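Local coordinates for pesticidal crystal protein Cry2Aa (Bacillus thuringiensis serovar kurstaki, PDB 1I5P), which kills dipteran and lepidopteran insect larvae by binding to their midgut epithelial cells and causing colloid-osmotic lysis, at residues T236-H239 with D240-F244; L48-A51 with P52-T56; I80-S84 with G85-L89; S427-P430 with L431-N435. All coordinates share one frame; numbering follows the deposited sequence.

Contact 1: residues T236-H239 with D240-F244; sequences TRLH and DMLEF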
loop_
_atom_site.group_PDB
_atom_site.type_symbol
_atom_site.label_atom_id
_atom_site.label_comp_id
_atom_site.label_asym_id
_atom_site.label_seq_id
_atom_site.Cartn_x
_atom_site.Cartn_y
_atom_site.Cartn_z
ATOM N N THR A 236 -16.502 14.359 -1.659
ATOM C CA THR A 236 -16.667 13.910 -3.025
ATOM C C THR A 236 -17.197 12.486 -3.097
ATOM O O THR A 236 -17.317 11.797 -2.084
ATOM C CB THR A 236 -15.315 13.978 -3.748
ATOM O OG1 THR A 236 -15.504 13.749 -5.150
ATOM C CG2 THR A 236 -14.361 12.936 -3.171
ATOM N N ARG A 237 -17.519 12.040 -4.302
ATOM C CA ARG A 237 -18.018 10.683 -4.473
ATOM C C ARG A 237 -16.913 9.682 -4.135
ATOM O O ARG A 237 -15.727 10.028 -4.142
ATOM C CB ARG A 237 -18.499 10.482 -5.904
ATOM C CG ARG A 237 -19.607 11.437 -6.319
ATOM C CD ARG A 237 -20.539 10.737 -7.281
ATOM N NE ARG A 237 -20.859 11.535 -8.459
ATOM C CZ ARG A 237 -21.162 11.009 -9.642
ATOM N NH1 ARG A 237 -21.180 9.689 -9.796
ATOM N NH2 ARG A 237 -21.452 11.796 -10.671
ATOM N N LEU A 238 -17.304 8.444 -3.843
ATOM C CA LEU A 238 -16.343 7.404 -3.475
ATOM C C LEU A 238 -15.186 7.269 -4.452
ATOM O O LEU A 238 -14.018 7.278 -4.053
ATOM C CB LEU A 238 -17.044 6.048 -3.343
ATOM C CG LEU A 238 -16.162 4.928 -2.791
ATOM C CD1 LEU A 238 -15.634 5.339 -1.425
ATOM C CD2 LEU A 238 -16.953 3.628 -2.688
ATOM N N HIS A 239 -15.513 7.144 -5.733
ATOM C CA HIS A 239 -14.491 6.995 -6.753
ATOM C C HIS A 239 -13.397 8.056 -6.613
ATOM O O HIS A 239 -12.206 7.740 -6.626
ATOM C CB HIS A 239 -15.114 7.080 -8.145
ATOM C CG HIS A 239 -14.105 7.081 -9.248
ATOM N ND1 HIS A 239 -13.433 5.946 -9.645
ATOM C CD2 HIS A 239 -13.597 8.097 -9.984
ATOM C CE1 HIS A 239 -12.553 6.262 -10.577
ATOM N NE2 HIS A 239 -12.631 7.562 -10.800
ATOM N N ASP A 240 -13.806 9.313 -6.471
ATOM C CA ASP A 240 -12.853 10.415 -6.348
ATOM C C ASP A 240 -12.086 10.426 -5.033
ATOM O O ASP A 240 -10.916 10.796 -4.995
ATOM C CB ASP A 240 -13.573 11.747 -6.554
ATOM C CG ASP A 240 -13.986 11.960 -7.998
ATOM O OD1 ASP A 240 -15.036 12.602 -8.230
ATOM O OD2 ASP A 240 -13.253 11.493 -8.896
ATOM N N MET A 241 -12.737 10.023 -3.951
ATOM C CA MET A 241 -12.059 9.980 -2.665
ATOM C C MET A 241 -10.939 8.944 -2.718
ATOM O O MET A 241 -9.816 9.208 -2.292
ATOM C CB MET A 241 -13.041 9.624 -1.546
ATOM C CG MET A 241 -12.369 9.407 -0.201
ATOM S SD MET A 241 -13.546 9.195 1.122
ATOM C CE MET A 241 -13.821 10.892 1.574
ATOM N N LEU A 242 -11.247 7.765 -3.248
ATOM C CA LEU A 242 -10.249 6.703 -3.345
ATOM C C LEU A 242 -9.091 7.069 -4.275
ATOM O O LEU A 242 -7.930 6.770 -3.977
ATOM C CB LEU A 242 -10.910 5.399 -3.813
ATOM C CG LEU A 242 -12.007 4.874 -2.885
ATOM C CD1 LEU A 242 -12.487 3.499 -3.361
ATOM C CD2 LEU A 242 -11.464 4.788 -1.459
ATOM N N GLU A 243 -9.394 7.712 -5.399
ATOM C CA GLU A 243 -8.344 8.097 -6.340
ATOM C C GLU A 243 -7.441 9.173 -5.751
ATOM O O GLU A 243 -6.240 9.205 -6.024
ATOM C CB GLU A 243 -8.945 8.607 -7.649
ATOM C CG GLU A 243 -9.736 7.577 -8.427
ATOM C CD GLU A 243 -9.509 7.685 -9.922
ATOM O OE1 GLU A 243 -9.445 8.820 -10.438
ATOM O OE2 GLU A 243 -9.397 6.635 -10.585
ATOM N N PHE A 244 -8.021 10.066 -4.959
ATOM C CA PHE A 244 -7.228 11.106 -4.335
ATOM C C PHE A 244 -6.195 10.417 -3.452
ATOM O O PHE A 244 -5.026 10.791 -3.437
ATOM C CB PHE A 244 -8.106 12.018 -3.475
ATOM C CG PHE A 244 -7.336 13.085 -2.739
ATOM C CD1 PHE A 244 -6.863 14.209 -3.407
ATOM C CD2 PHE A 244 -7.066 12.954 -1.381
ATOM C CE1 PHE A 244 -6.137 15.190 -2.736
ATOM C CE2 PHE A 244 -6.337 13.930 -0.695
ATOM C CZ PHE A 244 -5.870 15.050 -1.376
HETATM O O HOH W 1 -17.174 13.557 -7.031
HETATM O O HOH W 2 -11.283 8.825 -12.808
#

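Contact 2: residues L48-A51 with P52-T56; sequences LYVA and PVVGT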
loop_
_atom_site.group_PDB
_atom_site.type_symbol
_atom_site.label_atom_id
_atom_site.label_comp_id
_atom_site.label_asym_id
_atom_site.label_seq_id
_atom_site.Cartn_x
_atom_site.Cartn_y
_atom_site.Cartn_z
ATOM N N LEU A 48 -3.865 7.376 -12.757
ATOM C CA LEU A 48 -4.699 8.447 -12.213
ATOM C C LEU A 48 -3.965 9.737 -12.501
ATOM O O LEU A 48 -3.954 10.634 -11.676
ATOM C CB LEU A 48 -4.864 8.275 -10.705
ATOM C CG LEU A 48 -5.860 7.231 -10.216
ATOM C CD1 LEU A 48 -5.473 5.834 -10.709
ATOM C CD2 LEU A 48 -5.895 7.298 -8.700
ATOM N N TYR A 49 -3.362 9.805 -13.686
ATOM C CA TYR A 49 -2.542 10.942 -14.093
ATOM C C TYR A 49 -1.261 10.788 -13.284
ATOM O O TYR A 49 -0.463 11.711 -13.143
ATOM C CB TYR A 49 -3.230 12.282 -13.794
ATOM C CG TYR A 49 -4.137 12.732 -14.919
ATOM C CD1 TYR A 49 -5.491 12.406 -14.923
ATOM C CD2 TYR A 49 -3.619 13.409 -16.021
ATOM C CE1 TYR A 49 -6.309 12.738 -16.003
ATOM C CE2 TYR A 49 -4.426 13.742 -17.106
ATOM C CZ TYR A 49 -5.764 13.404 -17.095
ATOM O OH TYR A 49 -6.547 13.712 -18.187
ATOM N N VAL A 50 -1.087 9.585 -12.745
ATOM C CA VAL A 50 0.095 9.259 -11.961
ATOM C C VAL A 50 1.251 9.034 -12.928
ATOM O O VAL A 50 1.114 8.317 -13.915
ATOM C CB VAL A 50 -0.105 7.960 -11.128
ATOM C CG1 VAL A 50 1.216 7.548 -10.470
ATOM C CG2 VAL A 50 -1.168 8.177 -10.068
ATOM N N ALA A 51 2.381 9.670 -12.646
ATOM C CA ALA A 51 3.570 9.526 -13.476
ATOM C C ALA A 51 4.170 8.162 -13.158
ATOM O O ALA A 51 4.500 7.879 -12.008
ATOM C CB ALA A 51 4.566 10.629 -13.152
ATOM N N PRO A 52 4.306 7.294 -14.172
ATOM C CA PRO A 52 4.867 5.952 -13.992
ATOM C C PRO A 52 6.206 5.885 -13.257
ATOM O O PRO A 52 6.492 4.891 -12.590
ATOM C CB PRO A 52 4.975 5.429 -15.423
ATOM C CG PRO A 52 5.112 6.695 -16.241
ATOM C CD PRO A 52 4.056 7.549 -15.599
ATOM N N VAL A 53 7.030 6.923 -13.379
ATOM C CA VAL A 53 8.318 6.922 -12.699
ATOM C C VAL A 53 8.175 6.723 -11.184
ATOM O O VAL A 53 9.066 6.161 -10.539
ATOM C CB VAL A 53 9.091 8.239 -12.958
ATOM C CG1 VAL A 53 8.388 9.406 -12.279
ATOM C CG2 VAL A 53 10.518 8.107 -12.458
ATOM N N VAL A 54 7.062 7.174 -10.609
ATOM C CA VAL A 54 6.883 7.028 -9.165
ATOM C C VAL A 54 6.872 5.547 -8.804
ATOM O O VAL A 54 7.399 5.146 -7.763
ATOM C CB VAL A 54 5.572 7.708 -8.662
ATOM C CG1 VAL A 54 5.542 9.168 -9.106
ATOM C CG2 VAL A 54 4.348 6.962 -9.173
ATOM N N GLY A 55 6.289 4.740 -9.684
ATOM C CA GLY A 55 6.231 3.309 -9.459
ATOM C C GLY A 55 7.611 2.687 -9.562
ATOM O O GLY A 55 7.963 1.810 -8.777
ATOM N N THR A 56 8.395 3.149 -10.531
ATOM C CA THR A 56 9.746 2.640 -10.712
ATOM C C THR A 56 10.614 2.992 -9.506
ATOM O O THR A 56 11.325 2.138 -8.970
ATOM C CB THR A 56 10.411 3.228 -11.974
ATOM O OG1 THR A 56 9.598 2.950 -13.121
ATOM C CG2 THR A 56 11.787 2.608 -12.187
#

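Contact 3: residues I80-S84 with G85-L89; sequences IIFPS and GSTNL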
loop_
_atom_site.group_PDB
_atom_site.type_symbol
_atom_site.label_atom_id
_atom_site.label_comp_id
_atom_site.label_asym_id
_atom_site.label_seq_id
_atom_site.Cartn_x
_atom_site.Cartn_y
_atom_site.Cartn_z
ATOM N N ILE A 80 17.316 7.401 -12.429
ATOM C CA ILE A 80 15.926 7.047 -12.690
ATOM C C ILE A 80 15.025 8.280 -12.712
ATOM O O ILE A 80 14.249 8.485 -13.654
ATOM C CB ILE A 80 15.388 6.088 -11.607
ATOM C CG1 ILE A 80 16.118 4.743 -11.690
ATOM C CG2 ILE A 80 13.878 5.909 -11.771
ATOM C CD1 ILE A 80 15.795 3.796 -10.541
ATOM N N ILE A 81 15.133 9.095 -11.665
ATOM C CA ILE A 81 14.310 10.293 -11.534
ATOM C C ILE A 81 14.786 11.453 -12.416
ATOM O O ILE A 81 14.009 12.346 -12.746
ATOM C CB ILE A 81 14.231 10.734 -10.047
ATOM C CG1 ILE A 81 13.073 11.713 -9.854
ATOM C CG2 ILE A 81 15.547 11.362 -9.614
ATOM C CD1 ILE A 81 11.724 11.153 -10.275
ATOM N N PHE A 82 16.060 11.429 -12.796
ATOM C CA PHE A 82 16.644 12.444 -13.679
ATOM C C PHE A 82 17.360 11.697 -14.804
ATOM O O PHE A 82 18.587 11.718 -14.891
ATOM C CB PHE A 82 17.665 13.314 -12.934
ATOM C CG PHE A 82 17.059 14.266 -11.936
ATOM C CD1 PHE A 82 17.391 14.175 -10.588
ATOM C CD2 PHE A 82 16.181 15.268 -12.343
ATOM C CE1 PHE A 82 16.864 15.068 -9.657
ATOM C CE2 PHE A 82 15.645 16.168 -11.417
ATOM C CZ PHE A 82 15.989 16.068 -10.070
ATOM N N PRO A 83 16.602 11.002 -15.661
ATOM C CA PRO A 83 17.196 10.251 -16.770
ATOM C C PRO A 83 18.148 11.073 -17.640
ATOM O O PRO A 83 17.734 11.969 -18.379
ATOM C CB PRO A 83 15.975 9.746 -17.534
ATOM C CG PRO A 83 14.922 10.773 -17.205
ATOM C CD PRO A 83 15.134 10.947 -15.736
ATOM N N SER A 84 19.431 10.734 -17.533
ATOM C CA SER A 84 20.506 11.394 -18.260
ATOM C C SER A 84 20.578 12.870 -17.931
ATOM O O SER A 84 20.994 13.677 -18.754
ATOM C CB SER A 84 20.342 11.193 -19.764
ATOM O OG SER A 84 20.602 9.843 -20.103
ATOM N N GLY A 85 20.172 13.217 -16.717
ATOM C CA GLY A 85 20.218 14.601 -16.296
ATOM C C GLY A 85 18.996 15.423 -16.650
ATOM O O GLY A 85 18.945 16.615 -16.346
ATOM N N SER A 86 18.003 14.801 -17.280
ATOM C CA SER A 86 16.793 15.517 -17.667
ATOM C C SER A 86 15.813 15.697 -16.519
ATOM O O SER A 86 15.628 14.801 -15.697
ATOM C CB SER A 86 16.081 14.790 -18.805
ATOM O OG SER A 86 14.871 15.453 -19.127
ATOM N N THR A 87 15.176 16.864 -16.478
ATOM C CA THR A 87 14.200 17.181 -15.442
ATOM C C THR A 87 12.778 16.946 -15.933
ATOM O O THR A 87 11.816 17.283 -15.240
ATOM C CB THR A 87 14.291 18.656 -15.013
ATOM O OG1 THR A 87 14.047 19.492 -16.152
ATOM C CG2 THR A 87 15.659 18.972 -14.443
ATOM N N ASN A 88 12.637 16.373 -17.122
ATOM C CA ASN A 88 11.308 16.151 -17.689
ATOM C C ASN A 88 10.355 15.279 -16.865
ATOM O O ASN A 88 9.157 15.549 -16.831
ATOM C CB ASN A 88 11.420 15.594 -19.119
ATOM C CG ASN A 88 11.684 14.099 -19.155
ATOM O OD1 ASN A 88 12.810 13.650 -18.937
ATOM N ND2 ASN A 88 10.642 13.319 -19.437
ATOM N N LEU A 89 10.866 14.239 -16.212
ATOM C CA LEU A 89 9.986 13.380 -15.416
ATOM C C LEU A 89 9.472 14.111 -14.175
ATOM O O LEU A 89 8.328 13.910 -13.751
ATOM C CB LEU A 89 10.705 12.081 -15.017
ATOM C CG LEU A 89 11.104 11.156 -16.175
ATOM C CD1 LEU A 89 11.696 9.867 -15.628
ATOM C CD2 LEU A 89 9.889 10.846 -17.046
HETATM O O HOH W 3 13.357 14.264 -14.469
#

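Contact 4: residues S427-P430 with L431-N435; sequences SGVP and LVIRN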
loop_
_atom_site.group_PDB
_atom_site.type_symbol
_atom_site.label_atom_id
_atom_site.label_comp_id
_atom_site.label_asym_id
_atom_site.label_seq_id
_atom_site.Cartn_x
_atom_site.Cartn_y
_atom_site.Cartn_z
ATOM N N SER A 427 -14.579 -5.702 -1.919
ATOM C CA SER A 427 -15.596 -5.214 -1.011
ATOM C C SER A 427 -16.621 -4.504 -1.871
ATOM O O SER A 427 -16.706 -4.750 -3.071
ATOM C CB SER A 427 -14.987 -4.251 0.009
ATOM O OG SER A 427 -15.900 -3.967 1.054
ATOM N N GLY A 428 -17.397 -3.620 -1.267
ATOM C CA GLY A 428 -18.398 -2.905 -2.031
ATOM C C GLY A 428 -19.317 -2.112 -1.132
ATOM O O GLY A 428 -19.256 -2.227 0.094
ATOM N N VAL A 429 -20.161 -1.295 -1.750
ATOM C CA VAL A 429 -21.110 -0.483 -1.007
ATOM C C VAL A 429 -22.452 -0.467 -1.725
ATOM O O VAL A 429 -22.525 -0.700 -2.934
ATOM C CB VAL A 429 -20.621 0.978 -0.850
ATOM C CG1 VAL A 429 -19.318 1.009 -0.071
ATOM C CG2 VAL A 429 -20.434 1.623 -2.217
ATOM N N PRO A 430 -23.540 -0.233 -0.978
ATOM C CA PRO A 430 -24.865 -0.188 -1.603
ATOM C C PRO A 430 -25.037 1.223 -2.177
ATOM O O PRO A 430 -24.178 2.084 -1.966
ATOM C CB PRO A 430 -25.797 -0.440 -0.426
ATOM C CG PRO A 430 -25.098 0.292 0.672
ATOM C CD PRO A 430 -23.662 -0.194 0.490
ATOM N N LEU A 431 -26.139 1.473 -2.878
ATOM C CA LEU A 431 -26.364 2.797 -3.452
ATOM C C LEU A 431 -26.245 3.880 -2.384
ATOM O O LEU A 431 -25.635 4.926 -2.606
ATOM C CB LEU A 431 -27.744 2.875 -4.115
ATOM C CG LEU A 431 -28.091 4.222 -4.767
ATOM C CD1 LEU A 431 -27.089 4.540 -5.868
ATOM C CD2 LEU A 431 -29.509 4.173 -5.330
ATOM N N VAL A 432 -26.818 3.621 -1.215
ATOM C CA VAL A 432 -26.768 4.580 -0.118
ATOM C C VAL A 432 -26.407 3.888 1.188
ATOM O O VAL A 432 -27.093 2.958 1.618
ATOM C CB VAL A 432 -28.132 5.295 0.078
ATOM C CG1 VAL A 432 -28.011 6.353 1.165
ATOM C CG2 VAL A 432 -28.593 5.926 -1.228
ATOM N N ILE A 433 -25.327 4.339 1.814
ATOM C CA ILE A 433 -24.900 3.780 3.089
ATOM C C ILE A 433 -25.563 4.624 4.168
ATOM O O ILE A 433 -25.452 5.848 4.156
ATOM C CB ILE A 433 -23.376 3.871 3.272
ATOM C CG1 ILE A 433 -22.672 3.118 2.144
ATOM C CG2 ILE A 433 -22.986 3.320 4.643
ATOM C CD1 ILE A 433 -21.180 3.337 2.098
ATOM N N ARG A 434 -26.254 3.968 5.093
ATOM C CA ARG A 434 -26.948 4.660 6.175
ATOM C C ARG A 434 -25.955 5.428 7.041
ATOM O O ARG A 434 -24.808 5.005 7.201
ATOM C CB ARG A 434 -27.704 3.643 7.041
ATOM C CG ARG A 434 -28.361 2.519 6.242
ATOM C CD ARG A 434 -29.345 1.700 7.075
ATOM N NE ARG A 434 -28.735 0.863 8.111
ATOM C CZ ARG A 434 -29.031 0.941 9.409
ATOM N NH1 ARG A 434 -29.920 1.831 9.832
ATOM N NH2 ARG A 434 -28.471 0.112 10.283
ATOM N N ASN A 435 -26.379 6.560 7.595
ATOM C CA ASN A 435 -25.488 7.324 8.459
ATOM C C ASN A 435 -25.192 6.482 9.690
ATOM O O ASN A 435 -24.151 6.645 10.317
ATOM C CB ASN A 435 -26.121 8.652 8.888
ATOM C CG ASN A 435 -26.137 9.691 7.776
ATOM O OD1 ASN A 435 -25.268 9.707 6.903
ATOM N ND2 ASN A 435 -27.119 10.587 7.826
#

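Contact 1: residues T236-H239 with D240-F244
T236 and H239 meet D240 and E243 in a local, i-to-i+4 contact over the first turn of helix 238-259, the last helix of the toxin's N-terminal helical bundle, where it leaves the short strand 235-237. R237 is the N-cap residue, and M241 N donates to R237 O at 3.0 Å. The next bond, L242 N to L238 O, is nearly straight, with an N-H...O angle of 174°. In front of this turn T236 holds OG1 anti to its own N (chi1 -171°), which brings it over CB of D240; a water donates to D240 OD1 at 2.6 Å and is also hydrogen-bonded to T236 OG1, 2.5 Å away. Farther round the same turn, the H239 ring has CG of E243 over one face in a CH-pi contact, 3.9 Å from CG to the ring centroid, and the carboxylate is inclined 38° to the ring. A second water, in the ring plane, sits 2.7 Å from H239 NE2 and donates to E243 OE1. S278 O takes H239 ND1, and H46 bonds E243 OE2. Bonds at both ring nitrogens should hold the imidazole's rotation, and the nearby carboxylate would probably stabilise a positive charge on it.

Contact 2: residues L48-A51 with P52-T56
V50 and V54 touch methyl to methyl where the loop after helix 31-44 turns into helix 53-65 of the N-terminal helical bundle. CG1 of V50 lies only 3.4 Å from CG2 of V54, tighter than normal van der Waals contact, and the two side chains cross at about a right angle. V50 reaches it by setting CG1 anti to its backbone N (chi1 172°). Beside this pair, CB of A51 lies next to CD of P52, its neighbour in the chain, and 4.1 Å from CG1 of V53, so the alanine methyl is bordered by the proline ring and the first valine of the helix. The backbone closes the turn: V54 N donates to A51 O, three residues back. The next shell comes from four other helices. W41 of helix 31-44 and Y247 of helix 238-259 cover V50, D92 and I93 of helix 88-101 cover A51, and I80 and I81 of helix 74-81 cover V53. K42 NZ bonds V50 O and so ties the loop back to the preceding helix. The V54 N to A51 O bond is 3.0 Å long, and its donor stands above the carbonyl plane, 38° out of it, with V54 CG2 also 3.0 Å from that same A51 O.

Contact 3: residues I80-S84 with G85-L89
L89 reaches back from the start of helix 88-101 across the turn to P83 and the end of helix 74-81. Its CB lies 4.0 Å from I81 O. From there CG, set anti to the carbonyl carbon (chi1 -64°), comes up to the CG-CD rim of the proline ring, 4.0 Å from P83 CG. At the tip CD1 meets P83 CD at 3.6 Å and the carbonyl oxygen of I80 as well, so one methyl bridges the pyrrolidine and the last turn of the earlier helix. V53 of helix 53-65 packs on the same leucine. Residues 82-87 form the connection between these two helices of the N-terminal bundle, and two overlapping beta turns shape it: G85 N donates to F82 O at 2.8 Å, and S86 N to P83 O. Both donors stand well above the carbonyl planes, the second by 63°. G85 has a positive phi of 87°, a conformation in which any side chain would run its CB into S84 O, so only glycine fits comfortably. Within the connection, S86 O approaches the edge of the F82 ring, near its plane, and receives a CA-H...O contact from F82 CA. A water inside the loop donates to I81 O and to S86 O, and accepts a weak bond from L89 N. S86 OG, anti to its own N, donates to N88 OD1 at 2.7 Å.

Contact 4: residues S427-P430 with L431-N435
I433 sets CG1 anti to its carbonyl carbon (chi1 -59°) and then runs on extended (chi2 170°), and this carries CD1 back over the chain to V429. V429 turns CG1 to meet it, likewise opposite its own carbonyl carbon, and the two methyls stand 3.7 Å apart. The middle of the isoleucine lies against P430: I433 CG1 is 3.8 Å from P430 CD, with the two side chains at about a right angle. Farther round the same side of the ring, P430 CG comes within 3.5 Å of V432 O. All this happens where strand 422-430, an outer strand of a three-stranded antiparallel sheet in the middle, beta-prism domain, gives way to the loop leading to helix 435-438. L431 makes the bend with helical backbone angles, and V432 returns to an extended conformation, which turns the chain through roughly a right angle and leaves I433 close enough to reach V429. Backbone bonds to Y463 keep V429 in the sheet, while I433 N, past the bend, donates to Q286 OE1. F295 and L296 of helix 293-300 pack on I433, and F300 of that helix lies on V429. I450 and S452 also touch the proline ring.

How the contacts relate
From the N terminus, contact 2 comes first, turning the loop after helix 31-44 into helix 53-65. Contact 3 follows, closing the connection from helix 74-81 to helix 88-101; V53 and T56 of contact 2 pack on L89, I80 and I81 of contact 3. Contact 1 then starts helix 238-259, and L48 CD2 of contact 2 rests 3.3 Å from E243 O. Contact 4 comes last, in the middle domain, and L238 CD2 of contact 1 meets V429 CG2 at 4.0 Å, joining helical bundle to beta prism. All four are local and in series, none nested or crossing. Contacts 3 and 4 mark the extremes, their centres about 44 Å apart.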